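Local coordinates for restriction endonuclease PacI (PDB 3M7K) that cuts double-stranded DNA at a rare eight-base-pair target site as an HNH restriction endonuclease with a beta-beta-alpha-metal active site, at a contact of chain A with DNA. Numbering follows the deposited sequence.

Contacts 1 and 2 lie on one DNA-binding face of PacI, the centres of their C-alpha atoms about 21 Å apart. Both use helix 25-40: Met28, near its start, belongs to contact 1, and Asn36, Lys39 and Glu40, at its end, belong to contact 2. The two also share DNA chain B. Contact 2 reads base edges and grips the 5'-phosphate of DT1. In contact 1 loop residues hold the backbone of DA3 and DG4 while Met28 packs on the DA3 base, which probably helps to set the register in which the far end of the helix meets the bases of the rearranged site.

Contact 1: a contact of chain A with DNA. Residues 17, 19-21, 28, 87. With nucleotides of chain B.
The phenol ring of Tyr17 turns one face to the sugar of DA3, which meets it at a tilt, C2' foremost, 4.0 Å above the ring centre. Met28 CB and Gln87 CD border the same ring at its edge, in its plane. A second flat group, the unpaired adenine of DA3, receives Met28 SD on the face turned towards DG4; the sulfur is 3.5 Å from C8 and nearly as close to N7. Met28 CG is anti to the backbone N (chi1 175°), which carries the chain from helix 25-40 towards this base before it bends.

Around these apolar contacts the backbone is gripped at successive phosphates. Tyr17 OH donates to DA3 OP2 at 2.7 Å, and the backbone N of Gln87 reaches OP1 of the same phosphate at 2.7 Å in a nearly straight bond. An alanine in place of Tyr17 would probably leave DA3 OP2 without its hydroxyl partner and open a gap beneath the deoxyribose, letting the sugar shift.

At the next phosphate, Ser21 OG donates to DG4 OP2 at 2.8 Å, while a weak bond from Ser21 N approaches the same oxygen. Gln87, extended beyond CG, spans the two phosphates: its backbone binds the first, and its amide NE2 donates to DG4 OP1 at 3.0 Å, with that oxygen only 9° out of the amide plane.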
loop_
_atom_site.group_PDB
_atom_site.type_symbol
_atom_site.label_atom_id
_atom_site.label_comp_id
_atom_site.label_asym_id
_atom_site.label_seq_id
_atom_site.Cartn_x
_atom_site.Cartn_y
_atom_site.Cartn_z
ATOM N N TYR A 17 -18.864 7.033 16.846
ATOM C CA TYR A 17 -17.482 7.540 16.879
ATOM C C TYR A 17 -17.097 8.173 18.217
ATOM O O TYR A 17 -17.958 8.626 18.949
ATOM C CB TYR A 17 -17.287 8.581 15.786
ATOM C CG TYR A 17 -17.348 8.026 14.382
ATOM C CD1 TYR A 17 -18.436 8.307 13.558
ATOM C CD2 TYR A 17 -16.306 7.235 13.869
ATOM C CE1 TYR A 17 -18.496 7.813 12.254
ATOM C CE2 TYR A 17 -16.361 6.730 12.560
ATOM C CZ TYR A 17 -17.459 7.027 11.770
ATOM O OH TYR A 17 -17.534 6.559 10.489
ATOM N N GLY A 19 -15.215 10.881 18.496
ATOM C CA GLY A 19 -15.141 12.333 18.302
ATOM C C GLY A 19 -16.497 13.017 18.352
ATOM O O GLY A 19 -17.457 12.478 18.910
ATOM N N SER A 20 -16.580 14.199 17.746
ATOM C CA SER A 20 -17.794 15.019 17.792
ATOM C C SER A 20 -18.894 14.675 16.761
ATOM O O SER A 20 -19.889 15.409 16.657
ATOM C CB SER A 20 -17.424 16.506 17.691
ATOM O OG SER A 20 -16.736 16.772 16.479
ATOM N N SER A 21 -18.730 13.575 16.014
ATOM C CA SER A 21 -19.751 13.127 15.047
ATOM C C SER A 21 -21.020 12.616 15.742
ATOM O O SER A 21 -20.945 11.923 16.769
ATOM C CB SER A 21 -19.204 12.034 14.107
ATOM O OG SER A 21 -18.403 12.576 13.063
ATOM N N MET A 28 -22.380 7.006 8.433
ATOM C CA MET A 28 -21.200 7.696 7.909
ATOM C C MET A 28 -20.543 6.853 6.810
ATOM O O MET A 28 -20.152 7.384 5.772
ATOM C CB MET A 28 -20.227 8.042 9.045
ATOM C CG MET A 28 -18.890 8.668 8.637
ATOM S SD MET A 28 -18.892 10.465 8.435
ATOM C CE MET A 28 -19.654 10.656 6.810
ATOM N N GLN A 87 -11.974 4.540 12.898
ATOM C CA GLN A 87 -12.619 3.801 13.980
ATOM C C GLN A 87 -13.584 2.751 13.456
ATOM O O GLN A 87 -14.257 2.059 14.229
ATOM C CB GLN A 87 -13.345 4.772 14.901
ATOM C CG GLN A 87 -12.421 5.782 15.563
ATOM C CD GLN A 87 -13.169 7.014 16.052
ATOM O OE1 GLN A 87 -14.074 6.909 16.880
ATOM N NE2 GLN A 87 -12.794 8.192 15.530
ATOM P P DA B 3 -13.824 6.665 9.854
ATOM O OP1 DA B 3 -13.257 5.685 10.814
ATOM O OP2 DA B 3 -15.152 6.399 9.240
ATOM O "O5'" DA B 3 -13.912 8.097 10.511
ATOM C "C5'" DA B 3 -13.055 8.487 11.565
ATOM C "C4'" DA B 3 -13.252 9.972 11.878
ATOM O "O4'" DA B 3 -13.259 10.717 10.635
ATOM C "C3'" DA B 3 -14.565 10.373 12.548
ATOM O "O3'" DA B 3 -14.369 11.596 13.246
ATOM C "C2'" DA B 3 -15.499 10.611 11.365
ATOM C "C1'" DA B 3 -14.537 11.284 10.385
ATOM N N9 DA B 3 -14.859 11.072 8.971
ATOM C C8 DA B 3 -15.436 9.976 8.394
ATOM N N7 DA B 3 -15.581 10.082 7.092
ATOM C C5 DA B 3 -15.068 11.348 6.803
ATOM C C6 DA B 3 -14.911 12.088 5.601
ATOM N N6 DA B 3 -15.291 11.653 4.397
ATOM N N1 DA B 3 -14.333 13.306 5.677
ATOM C C2 DA B 3 -13.943 13.779 6.868
ATOM N N3 DA B 3 -14.032 13.182 8.055
ATOM C C4 DA B 3 -14.612 11.961 7.952
ATOM P P DG B 4 -14.854 11.806 14.761
ATOM O OP1 DG B 4 -14.102 10.905 15.651
ATOM O OP2 DG B 4 -16.319 11.686 14.761
ATOM O "O5'" DG B 4 -14.514 13.336 15.067
ATOM C "C5'" DG B 4 -13.384 13.928 14.455
ATOM C "C4'" DG B 4 -13.777 14.935 13.391
ATOM O "O4'" DG B 4 -14.624 14.360 12.381
ATOM C "C3'" DG B 4 -14.584 16.133 13.870
ATOM O "O3'" DG B 4 -13.677 17.195 14.076
ATOM C "C2'" DG B 4 -15.584 16.421 12.741
ATOM C "C1'" DG B 4 -15.080 15.480 11.664
ATOM N N9 DG B 4 -16.004 14.989 10.651
ATOM C C8 DG B 4 -16.941 13.985 10.754
ATOM N N7 DG B 4 -17.588 13.765 9.642
ATOM C C5 DG B 4 -17.039 14.674 8.753
ATOM C C6 DG B 4 -17.322 14.915 7.396
ATOM O O6 DG B 4 -18.137 14.334 6.682
ATOM N N1 DG B 4 -16.529 15.930 6.857
ATOM C C2 DG B 4 -15.568 16.630 7.553
ATOM N N2 DG B 4 -14.889 17.573 6.883
ATOM N N3 DG B 4 -15.291 16.415 8.830
ATOM C C4 DG B 4 -16.062 15.431 9.357
ATOM P P DC B 5 -14.175 18.579 14.710
ATOM O OP1 DC B 5 -13.000 19.200 15.347
ATOM O OP2 DC B 5 -15.415 18.355 15.488
ATOM O "O5'" DC B 5 -14.561 19.415 13.405
ATOM C "C5'" DC B 5 -13.508 19.790 12.541
ATOM C "C4'" DC B 5 -14.023 20.669 11.430
ATOM O "O4'" DC B 5 -14.888 19.898 10.569
ATOM C "C3'" DC B 5 -14.848 21.854 11.898
ATOM O "O3'" DC B 5 -14.344 22.964 11.192
ATOM C "C2'" DC B 5 -16.283 21.473 11.517
ATOM C "C1'" DC B 5 -16.055 20.629 10.269
ATOM N N1 DC B 5 -17.074 19.591 9.891
ATOM C C2 DC B 5 -17.464 19.464 8.538
ATOM O O2 DC B 5 -16.992 20.230 7.682
ATOM N N3 DC B 5 -18.373 18.509 8.195
ATOM C C4 DC B 5 -18.870 17.696 9.137
ATOM N N4 DC B 5 -19.750 16.762 8.754
ATOM C C5 DC B 5 -18.478 17.800 10.514
ATOM C C6 DC B 5 -17.587 18.749 10.842
#

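Contact 2: a contact of chain A with DNA. Residues 36, 39-40, 100. With nucleotides of chain C; nucleotides of chain B; nucleotides of chain D.
Asn36 and Lys39 read base edges from the end of helix 25-40, the recognition helix of this HNH endonuclease, which begins within a four-cysteine zinc site that includes Cys27. The Asn36 amide pairs with the Hoogsteen edge of DA2 in the major groove: ND2 donates to N7 at 3.1 Å, with N7 almost in the amide plane, and OD1 accepts from N6, which is tilted 29° from the carbonyl plane. This two-point match suits adenine, whose Watson-Crick edge pairs with DT6. The amide also lies over one face of DT1 at its methyl end, CG about 3.2 Å above the base plane.

DT1 makes a noncanonical pair with another thymine, DT7, through two N-H to carbonyl bonds. Lys39 bridges this pair, NZ donating to DT7 O4 at 2.8 Å and to DT1 O4 at 3.0 Å. Bends at chi3 and chi4 (72° and 78°) turn the amine back towards Glu40, whose OE2 it meets in a 2.8 Å salt bridge. The carboxylate would probably balance the ammonium charge and fix its direction.

Glu40 CG and CD lie below the plane of DT1, beyond its methyl, which is thus held from both sides; CD also meets DT10 C7. Glu40 OE1 meets a water that links DT1 OP3 and DT10 OP2, likely easing repulsion among the acidic groups. Tyr100 OH donates to OP2 of the DT1 5'-phosphate at 2.6 Å; the phosphorus is 3.6 Å from DT10 O3', as befits a cleaved product.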
loop_
_atom_site.group_PDB
_atom_site.type_symbol
_atom_site.label_atom_id
_atom_site.label_comp_id
_atom_site.label_asym_id
_atom_site.label_seq_id
_atom_site.Cartn_x
_atom_site.Cartn_y
_atom_site.Cartn_z
ATOM N N ASN A 36 -18.193 8.507 -2.580
ATOM C CA ASN A 36 -17.021 7.918 -3.246
ATOM C C ASN A 36 -17.366 7.317 -4.612
ATOM O O ASN A 36 -16.637 7.524 -5.575
ATOM C CB ASN A 36 -16.313 6.900 -2.355
ATOM C CG ASN A 36 -15.674 7.550 -1.123
ATOM O OD1 ASN A 36 -15.528 8.780 -1.055
ATOM N ND2 ASN A 36 -15.286 6.733 -0.155
ATOM N N LYS A 39 -18.052 10.064 -7.010
ATOM C CA LYS A 39 -16.827 10.809 -7.337
ATOM C C LYS A 39 -15.938 10.026 -8.304
ATOM O O LYS A 39 -15.331 10.608 -9.196
ATOM C CB LYS A 39 -16.039 11.220 -6.087
ATOM C CG LYS A 39 -14.805 12.093 -6.384
ATOM C CD LYS A 39 -14.162 12.666 -5.109
ATOM C CE LYS A 39 -13.432 11.596 -4.288
ATOM N NZ LYS A 39 -12.104 11.265 -4.860
ATOM N N GLU A 40 -15.883 8.704 -8.135
ATOM C CA GLU A 40 -14.953 7.868 -8.905
ATOM C C GLU A 40 -15.540 7.233 -10.165
ATOM O O GLU A 40 -14.812 6.606 -10.940
ATOM C CB GLU A 40 -14.336 6.794 -8.001
ATOM C CG GLU A 40 -13.620 7.372 -6.795
ATOM C CD GLU A 40 -12.306 8.048 -7.162
ATOM O OE1 GLU A 40 -11.463 7.388 -7.806
ATOM O OE2 GLU A 40 -12.110 9.231 -6.799
ATOM N N TYR A 100 -19.646 -0.815 -6.367
ATOM C CA TYR A 100 -20.147 -1.276 -5.066
ATOM C C TYR A 100 -21.454 -2.027 -5.225
ATOM O O TYR A 100 -22.419 -1.481 -5.752
ATOM C CB TYR A 100 -20.395 -0.095 -4.142
ATOM C CG TYR A 100 -19.140 0.536 -3.573
ATOM C CD1 TYR A 100 -18.453 -0.065 -2.524
ATOM C CD2 TYR A 100 -18.669 1.750 -4.063
ATOM C CE1 TYR A 100 -17.327 0.513 -1.988
ATOM C CE2 TYR A 100 -17.526 2.350 -3.528
ATOM C CZ TYR A 100 -16.866 1.729 -2.488
ATOM O OH TYR A 100 -15.730 2.302 -1.949
ATOM P P DT C 6 -11.622 20.375 -0.616
ATOM O OP1 DT C 6 -11.437 21.806 -0.311
ATOM O OP2 DT C 6 -11.801 19.906 -2.015
ATOM O "O5'" DT C 6 -10.398 19.576 0.018
ATOM C "C5'" DT C 6 -10.086 19.683 1.404
ATOM C "C4'" DT C 6 -9.188 18.519 1.746
ATOM O "O4'" DT C 6 -9.964 17.313 1.564
ATOM C "C3'" DT C 6 -7.963 18.362 0.850
ATOM O "O3'" DT C 6 -6.862 18.182 1.725
ATOM C "C2'" DT C 6 -8.261 17.125 -0.010
ATOM C "C1'" DT C 6 -9.170 16.346 0.930
ATOM N N1 DT C 6 -10.108 15.390 0.282
ATOM C C2 DT C 6 -10.215 14.138 0.849
ATOM O O2 DT C 6 -9.602 13.787 1.835
ATOM N N3 DT C 6 -11.082 13.297 0.217
ATOM C C4 DT C 6 -11.847 13.576 -0.895
ATOM O O4 DT C 6 -12.595 12.715 -1.356
ATOM C C5 DT C 6 -11.700 14.905 -1.448
ATOM C C7 DT C 6 -12.492 15.319 -2.661
ATOM C C6 DT C 6 -10.849 15.751 -0.838
ATOM P P DT C 7 -5.340 17.999 1.234
ATOM O OP1 DT C 7 -4.502 18.444 2.369
ATOM O OP2 DT C 7 -5.183 18.530 -0.134
ATOM O "O5'" DT C 7 -5.166 16.419 1.060
ATOM C "C5'" DT C 7 -5.208 15.529 2.136
ATOM C "C4'" DT C 7 -5.288 14.099 1.616
ATOM O "O4'" DT C 7 -6.522 13.898 0.868
ATOM C "C3'" DT C 7 -4.141 13.624 0.713
ATOM O "O3'" DT C 7 -3.642 12.419 1.284
ATOM C "C2'" DT C 7 -4.827 13.322 -0.613
ATOM C "C1'" DT C 7 -6.229 12.941 -0.110
ATOM N N1 DT C 7 -7.278 12.949 -1.131
ATOM C C2 DT C 7 -8.113 11.853 -1.255
ATOM O O2 DT C 7 -8.021 10.857 -0.557
ATOM N N3 DT C 7 -9.046 11.956 -2.256
ATOM C C4 DT C 7 -9.227 13.046 -3.104
ATOM O O4 DT C 7 -10.096 13.065 -3.973
ATOM C C5 DT C 7 -8.341 14.168 -2.907
ATOM C C7 DT C 7 -8.443 15.394 -3.783
ATOM C C6 DT C 7 -7.417 14.067 -1.938
ATOM O OP3 DT B 1 -11.935 4.348 -3.965
ATOM P P DT B 1 -12.837 3.414 -3.239
ATOM O OP1 DT B 1 -12.943 2.026 -3.670
ATOM O OP2 DT B 1 -14.156 4.041 -3.177
ATOM O "O5'" DT B 1 -12.168 3.453 -1.785
ATOM C "C5'" DT B 1 -12.801 3.160 -0.604
ATOM C "C4'" DT B 1 -11.805 3.444 0.520
ATOM O "O4'" DT B 1 -10.818 4.401 0.081
ATOM C "C3'" DT B 1 -12.440 4.008 1.763
ATOM O "O3'" DT B 1 -11.775 3.497 2.921
ATOM C "C2'" DT B 1 -12.243 5.518 1.581
ATOM C "C1'" DT B 1 -10.904 5.596 0.842
ATOM N N1 DT B 1 -10.882 6.742 -0.077
ATOM C C2 DT B 1 -10.032 7.793 0.186
ATOM O O2 DT B 1 -9.277 7.837 1.136
ATOM N N3 DT B 1 -10.084 8.820 -0.713
ATOM C C4 DT B 1 -10.900 8.902 -1.829
ATOM O O4 DT B 1 -10.866 9.884 -2.558
ATOM C C5 DT B 1 -11.773 7.773 -2.063
ATOM C C7 DT B 1 -12.701 7.768 -3.255
ATOM C C6 DT B 1 -11.725 6.750 -1.181
ATOM P P DA B 2 -12.545 3.351 4.313
ATOM O OP1 DA B 2 -11.802 2.364 5.124
ATOM O OP2 DA B 2 -13.988 3.139 4.057
ATOM O "O5'" DA B 2 -12.370 4.827 4.886
ATOM C "C5'" DA B 2 -11.267 5.123 5.775
ATOM C "C4'" DA B 2 -11.586 6.328 6.651
ATOM O "O4'" DA B 2 -11.680 7.518 5.829
ATOM C "C3'" DA B 2 -12.908 6.289 7.410
ATOM O "O3'" DA B 2 -12.741 6.942 8.698
ATOM C "C2'" DA B 2 -13.899 7.038 6.513
ATOM C "C1'" DA B 2 -12.992 8.064 5.823
ATOM N N9 DA B 2 -13.278 8.341 4.412
ATOM C C8 DA B 2 -14.113 7.687 3.542
ATOM N N7 DA B 2 -14.138 8.191 2.322
ATOM C C5 DA B 2 -13.238 9.244 2.396
ATOM C C6 DA B 2 -12.783 10.178 1.440
ATOM N N6 DA B 2 -13.210 10.173 0.172
ATOM N N1 DA B 2 -11.871 11.111 1.840
ATOM C C2 DA B 2 -11.456 11.102 3.114
ATOM N N3 DA B 2 -11.814 10.263 4.108
ATOM C C4 DA B 2 -12.707 9.352 3.670
ATOM P P DT D 10 -9.081 2.327 -7.514
ATOM O OP1 DT D 10 -9.556 0.990 -7.938
ATOM O OP2 DT D 10 -9.777 3.581 -7.900
ATOM O "O5'" DT D 10 -9.000 2.340 -5.915
ATOM C "C5'" DT D 10 -8.508 1.195 -5.251
ATOM C "C4'" DT D 10 -8.284 1.467 -3.771
ATOM O "O4'" DT D 10 -7.345 2.557 -3.652
ATOM C "C3'" DT D 10 -9.475 1.951 -2.958
ATOM O "O3'" DT D 10 -10.365 0.874 -2.664
ATOM C "C2'" DT D 10 -8.757 2.511 -1.729
ATOM C "C1'" DT D 10 -7.502 3.133 -2.368
ATOM N N1 DT D 10 -7.616 4.638 -2.596
ATOM C C2 DT D 10 -6.995 5.489 -1.691
ATOM O O2 DT D 10 -6.368 5.073 -0.732
ATOM N N3 DT D 10 -7.140 6.831 -1.934
ATOM C C4 DT D 10 -7.848 7.387 -2.986
ATOM O O4 DT D 10 -7.926 8.619 -3.138
ATOM C C5 DT D 10 -8.479 6.445 -3.893
ATOM C C7 DT D 10 -9.282 6.934 -5.089
ATOM C C6 DT D 10 -8.337 5.133 -3.655
HETATM O O HOH W 1 -11.857 4.518 -6.515
#